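Local structure of 2-dehydropantoate 2-reductase (Porphyromonas gingivalis, 2QYT) at residues P115-G119 with A120-E124; K146-P149 with G150-T153; K217-G220 with S221-E225. The protein probably catalyses the NADPH-dependent reduction of 2-dehydropantoate (ketopantoate) to (R)-pantoate, a step in pantothenate biosynthesis. All coordinates share one frame; numbering follows the deposited sequence.

Contact 1: P115-G119 with A120-E124; sequences PLLNG and ADIAE
Pro115 and Ile122 face each other across an open bend of backbone that leaves the end of a strand, swings outward through Asn118 and Gly119, and returns to the first turn of a helix, bringing the CA of Pro115 to 6.7 Å from the CA of Ala123. No direct hydrogen bond joins the two halves, and Ile122 carries most of the packing. Its CG2 reaches the proline ring, 3.5 Å from CB of Pro115, with the two side chains sliding past each other in opposite directions. The torsion explains the division of labour: chi1 of -56° sets CG1 beside the backbone N and leaves CG2 anti to it, so that this methyl points at the proline while CG1 and CD1 turn to the outer part of the bend. There CD1 of Ile122 lies 3.6 Å from the carbonyl O of Asn118. CD1 of Leu117 approaches CG2 of Ile122 more loosely, at 4.3 Å.

This is a strand-to-helix connection in the Rossmann-type domain: strand 111-115 is an outermost strand of the parallel sheet, and helix 122-126 follows after the loop 116-121. Gly119, at phi 139° and psi 157°, adopts backbone angles open to glycine, and its CA passes 4.2 Å from CG1 of Ile122. A water bridges the bend, donating to the O of Gly119 at 2.5 Å and weakly accepting from the N of Ile122 at 3.4 Å. Asp121 occupies the N-cap position, yet its carboxylate makes no capping bond. The side chain of Asn118 leaves the backbone away from segment 120-124, and its OD1 is hydrogen-bonded to NZ of Lys201, on helix 194-215, whose Phe202 also touches Ala120.

Contact 2: K146-P149 with G150-T153; sequences KSAP and GLIT. With SO4 (sulfate ion), chain B; SO4 (sulfate ion), chain C.
Lys146 and Ile152 form the non-hydrogen-bonded pair of a beta hairpin, their CA atoms 4.4 Å apart, next to a classic bulge in which Ser147 and Ala148 both face Leu151. A type II turn from Ala148 to Leu151 closes the hairpin, with Gly150 at positive phi (77°). The bulge is held by Ser147 N donating to Leu151 O at 2.9 Å, and the turn by Leu151 N donating to Ala148 O, also at 2.9 Å.

Along Lys146, CB meets CD1 of Ile152 and also O3 of the chain B sulfate. CG, placed anti to the backbone N by chi1 of 172°, passes 3.7 Å from Leu151 O. CD and CE continue the chain, which also touches His48 of helix 46-55, and bends at chi3 and chi4 bring NZ to O2 of the chain C sulfate, a weak bond of 3.1 Å. The backbone N of the same lysine grips the chain B sulfate more firmly, 2.7 Å from its O3 at a nearly straight 164°.

One sulfate also accepts from the amides of Leu16 and Arg45, the other from that of Gly18. Gly18 lies in a glycine-rich stretch that fits the Rossmann dinucleotide-binding pattern, so these ions, probably from the crystallisation liquor, are consistent with anion sites near the cofactor region. Strand 58-61 flanks strand 151-154 and meets Leu151, Ile152 and Thr153. From the bulge, OG of Ser147 lies 3.4 Å from CD2 of Leu151 and shares a short hydrogen bond of 2.6 Å with OG1 of Thr153.

Contact 3: K217-G220 with S221-E225; sequences KPIG and SILTE
Ile219 and Leu223 make the compact side of this first helical turn, where the Leu223 N donates to the Ile219 O at 2.8 Å with an N-H...O angle of 150°. Their side chains cross obliquely, CG1 of Ile219 lying 3.8 Å from CD2 of Leu223. Ile222, buried like Leu223, sends CD1 toward the lysine that precedes the helix, 3.7 Å from CB of Lys217. Chi1 of -66° sets its CG1 beside the backbone N, from where CD1 can extend to that aliphatic chain.

The segment is the entry to helix 219-225 in the helical C-terminal part of the enzyme. Pro218 O receives the Ser221 N at 3.0 Å and, weakly, the Ile222 N; the carbonyl O thus takes an i+3 bond and a weak i+4 bond, in keeping with the weakly bonded start of the helix. Helix 227-244 lies against the buried side, its Leu230 touching both Ile222 and Leu223.

The other side is held more loosely. Lys217 runs past Ser221, its CG 3.4 Å from the serine OG, and bends at chi2 and chi3 to send NZ toward Glu225. The two side chains cross at about a right angle, and the salt bridge between Lys217 NZ and Glu225 OE2 is long, at 3.4 Å. Ser221 OG gives the same carboxylate oxygen a weak second bond of 3.2 Å. Both Glu225 and Thr224 are exposed, as is Gly220 at the start of the turn, while the lysine chain also touches His226.

In the fold
The three contacts follow one another along the chain without overlap and lie in separate parts of the fold. Contacts 1 and 2 both belong to the N-terminal, Rossmann-type part: contact 1 continues from an edge strand of the five-stranded parallel sheet, contact 2 is the turn end of the hairpin of strands 137-148 and 151-154 in the mixed sheet, and their centres are 24 Å apart. Contact 3 sits in the helical C-terminal part, with its centre 28 Å from contact 1 and 31 Å from contact 2. No two touch; the nearest atoms of contacts 1 and 2 are about 13 Å apart. Contact 1 reaches helix 194-215 through Asn118 and Ala120, so it meets the C-terminal part, whereas contact 2 lies beside the glycine-rich, probably cofactor-binding, region.

Contact 1: P115-G119 with A120-E124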
# COMPACT_ATOMS: atom_id res chain seq x y z
N PRO A 115 -1.68 4.11 -5.28
CA PRO A 115 -1.19 4.22 -3.92
C PRO A 115 -1.17 2.82 -3.29
O PRO A 115 -2.19 2.10 -3.31
CB PRO A 115 -2.25 5.12 -3.22
CG PRO A 115 -3.26 5.50 -4.28
CD PRO A 115 -3.11 4.50 -5.37
N LEU A 116 -0.03 2.42 -2.76
CA LEU A 116 0.07 1.11 -2.14
C LEU A 116 0.09 1.16 -0.59
O LEU A 116 0.26 0.14 0.08
CB LEU A 116 1.24 0.31 -2.73
CG LEU A 116 1.20 0.17 -4.28
CD1 LEU A 116 2.51 -0.38 -4.81
CD2 LEU A 116 -0.04 -0.66 -4.78
N LEU A 117 -0.15 2.35 -0.05
CA LEU A 117 -0.09 2.67 1.38
C LEU A 117 -1.31 2.12 2.14
O LEU A 117 -2.38 1.93 1.56
CB LEU A 117 -0.10 4.21 1.58
CG LEU A 117 0.73 5.19 0.70
CD1 LEU A 117 0.29 5.05 -0.74
CD2 LEU A 117 0.60 6.67 1.15
N ASN A 118 -1.14 1.91 3.44
CA ASN A 118 -2.24 1.51 4.30
C ASN A 118 -3.17 2.67 4.54
O ASN A 118 -2.77 3.83 4.42
CB ASN A 118 -1.71 0.95 5.60
CG ASN A 118 -1.22 -0.49 5.46
OD1 ASN A 118 -1.90 -1.35 4.85
ND2 ASN A 118 -0.06 -0.78 6.02
N GLY A 119 -4.43 2.39 4.82
CA GLY A 119 -5.41 3.45 5.04
C GLY A 119 -6.69 3.03 4.36
O GLY A 119 -6.65 2.21 3.44
N ALA A 120 -7.81 3.59 4.81
CA ALA A 120 -9.13 3.21 4.33
C ALA A 120 -9.46 3.85 2.98
O ALA A 120 -10.18 3.27 2.17
CB ALA A 120 -10.18 3.58 5.35
N ASP A 121 -8.90 5.02 2.73
CA ASP A 121 -9.42 5.90 1.70
C ASP A 121 -8.35 6.72 0.99
O ASP A 121 -8.63 7.86 0.62
CB ASP A 121 -10.43 6.85 2.36
CG ASP A 121 -9.77 7.79 3.35
OD1 ASP A 121 -8.60 7.57 3.71
OD2 ASP A 121 -10.43 8.75 3.77
N ILE A 122 -7.16 6.15 0.82
CA ILE A 122 -6.04 6.85 0.22
C ILE A 122 -6.37 7.27 -1.22
O ILE A 122 -6.09 8.41 -1.60
CB ILE A 122 -4.73 6.01 0.19
CG1 ILE A 122 -4.32 5.52 1.58
CG2 ILE A 122 -3.60 6.85 -0.47
CD1 ILE A 122 -3.99 6.64 2.59
N ALA A 123 -6.99 6.36 -1.99
CA ALA A 123 -7.37 6.63 -3.37
C ALA A 123 -8.42 7.76 -3.47
O ALA A 123 -8.34 8.61 -4.33
CB ALA A 123 -7.90 5.36 -4.03
N GLU A 124 -9.40 7.74 -2.59
CA GLU A 124 -10.38 8.81 -2.55
C GLU A 124 -9.72 10.17 -2.31
O GLU A 124 -10.06 11.16 -2.97
CB GLU A 124 -11.43 8.54 -1.47
CG GLU A 124 -12.47 7.49 -1.86
CD GLU A 124 -11.94 6.06 -1.78
OE1 GLU A 124 -12.56 5.19 -2.43
OE2 GLU A 124 -10.93 5.79 -1.08
O HOH W 1 -6.06 2.94 1.07

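Contact 2: K146-P149 with G150-T153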
# COMPACT_ATOMS: atom_id res chain seq x y z
N LYS A 146 13.02 -0.80 4.61
CA LYS A 146 14.31 -0.25 4.19
C LYS A 146 15.18 -0.38 5.42
O LYS A 146 14.86 0.26 6.43
CB LYS A 146 14.24 1.21 3.78
CG LYS A 146 15.62 1.79 3.54
CD LYS A 146 15.52 3.19 3.02
CE LYS A 146 15.57 4.19 4.12
NZ LYS A 146 14.61 5.25 3.75
N SER A 147 16.22 -1.23 5.40
CA SER A 147 16.96 -1.46 6.65
C SER A 147 18.33 -0.75 6.72
O SER A 147 18.97 -0.77 7.76
CB SER A 147 17.12 -2.97 6.93
OG SER A 147 17.86 -3.58 5.87
N ALA A 148 18.76 -0.15 5.61
CA ALA A 148 20.02 0.60 5.56
C ALA A 148 19.99 1.47 4.28
O ALA A 148 19.19 1.22 3.38
CB ALA A 148 21.25 -0.32 5.57
N PRO A 149 20.78 2.56 4.24
CA PRO A 149 20.83 3.28 2.99
C PRO A 149 21.11 2.30 1.84
O PRO A 149 22.05 1.53 1.89
CB PRO A 149 21.97 4.26 3.22
CG PRO A 149 21.90 4.56 4.68
CD PRO A 149 21.58 3.23 5.30
N GLY A 150 20.24 2.30 0.84
CA GLY A 150 20.39 1.43 -0.32
C GLY A 150 20.02 -0.03 -0.15
O GLY A 150 20.36 -0.85 -1.02
N LEU A 151 19.33 -0.37 0.95
CA LEU A 151 19.07 -1.79 1.23
C LEU A 151 17.65 -2.03 1.70
O LEU A 151 17.20 -1.41 2.65
CB LEU A 151 20.06 -2.34 2.28
CG LEU A 151 19.89 -3.82 2.70
CD1 LEU A 151 20.29 -4.79 1.54
CD2 LEU A 151 20.63 -4.22 4.02
N ILE A 152 16.98 -2.96 1.04
CA ILE A 152 15.69 -3.47 1.47
C ILE A 152 15.87 -4.89 2.00
O ILE A 152 16.57 -5.74 1.39
CB ILE A 152 14.64 -3.52 0.29
CG1 ILE A 152 14.59 -2.17 -0.48
CG2 ILE A 152 13.27 -3.85 0.79
CD1 ILE A 152 14.41 -0.93 0.46
N THR A 153 15.24 -5.15 3.14
CA THR A 153 15.20 -6.48 3.70
C THR A 153 13.75 -6.96 3.77
O THR A 153 12.87 -6.22 4.26
CB THR A 153 15.77 -6.47 5.13
OG1 THR A 153 17.12 -5.97 5.06
CG2 THR A 153 15.74 -7.88 5.78
S SO4 B . 9.89 1.12 5.49
O1 SO4 B . 9.21 0.04 4.81
O2 SO4 B . 9.67 0.88 6.92
O3 SO4 B . 11.31 1.16 5.19
O4 SO4 B . 9.31 2.38 5.09
S SO4 C . 13.23 7.31 0.13
O1 SO4 C . 13.07 6.25 -0.85
O2 SO4 C . 13.09 6.67 1.44
O3 SO4 C . 14.55 7.93 0.05
O4 SO4 C . 12.14 8.28 -0.10

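Contact 3: K217-G220 with S221-E225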
# COMPACT_ATOMS: atom_id res chain seq x y z
N LYS A 217 0.66 -5.35 24.13
CA LYS A 217 0.78 -6.81 24.14
C LYS A 217 0.83 -7.34 22.71
O LYS A 217 0.32 -6.68 21.80
CB LYS A 217 -0.43 -7.40 24.88
CG LYS A 217 -0.14 -8.67 25.67
CD LYS A 217 -1.01 -8.77 26.92
CE LYS A 217 -2.44 -9.21 26.61
NZ LYS A 217 -3.23 -9.38 27.87
N PRO A 218 1.45 -8.52 22.49
CA PRO A 218 1.36 -9.10 21.14
C PRO A 218 -0.02 -9.72 20.89
O PRO A 218 -0.74 -10.02 21.85
CB PRO A 218 2.46 -10.19 21.12
CG PRO A 218 3.20 -10.04 22.45
CD PRO A 218 2.27 -9.36 23.39
N ILE A 219 -0.38 -9.88 19.62
CA ILE A 219 -1.74 -10.29 19.21
C ILE A 219 -2.18 -11.67 19.75
O ILE A 219 -3.34 -11.85 20.13
CB ILE A 219 -1.90 -10.23 17.66
CG1 ILE A 219 -3.34 -10.54 17.23
CG2 ILE A 219 -0.90 -11.18 16.96
CD1 ILE A 219 -4.30 -9.39 17.36
N GLY A 220 -1.25 -12.62 19.78
CA GLY A 220 -1.53 -13.96 20.29
C GLY A 220 -1.82 -13.98 21.77
O GLY A 220 -2.40 -14.93 22.28
N SER A 221 -1.38 -12.92 22.46
CA SER A 221 -1.66 -12.75 23.89
C SER A 221 -2.96 -11.97 24.05
O SER A 221 -3.60 -12.01 25.11
CB SER A 221 -0.50 -12.03 24.57
OG SER A 221 -0.62 -12.06 25.98
N ILE A 222 -3.33 -11.26 23.00
CA ILE A 222 -4.60 -10.54 22.91
C ILE A 222 -5.73 -11.54 22.64
O ILE A 222 -6.82 -11.42 23.20
CB ILE A 222 -4.55 -9.43 21.79
CG1 ILE A 222 -3.56 -8.33 22.15
CG2 ILE A 222 -5.90 -8.82 21.52
CD1 ILE A 222 -3.82 -7.70 23.49
N LEU A 223 -5.46 -12.54 21.80
CA LEU A 223 -6.42 -13.60 21.50
C LEU A 223 -6.88 -14.34 22.74
O LEU A 223 -8.07 -14.56 22.93
CB LEU A 223 -5.83 -14.63 20.53
CG LEU A 223 -6.00 -14.52 19.01
CD1 LEU A 223 -7.31 -13.84 18.60
CD2 LEU A 223 -4.81 -13.85 18.37
N THR A 224 -5.92 -14.74 23.57
CA THR A 224 -6.18 -15.58 24.71
C THR A 224 -6.86 -14.82 25.84
O THR A 224 -7.81 -15.32 26.44
CB THR A 224 -4.88 -16.26 25.25
OG1 THR A 224 -3.83 -15.29 25.32
CG2 THR A 224 -4.45 -17.42 24.33
N GLU A 225 -6.39 -13.61 26.12
CA GLU A 225 -6.84 -12.87 27.30
C GLU A 225 -7.86 -11.78 27.01
O GLU A 225 -8.58 -11.37 27.91
CB GLU A 225 -5.64 -12.29 28.06
CG GLU A 225 -5.02 -13.25 29.08
CD GLU A 225 -3.52 -13.07 29.25
OE1 GLU A 225 -3.04 -13.27 30.39
OE2 GLU A 225 -2.81 -12.74 28.27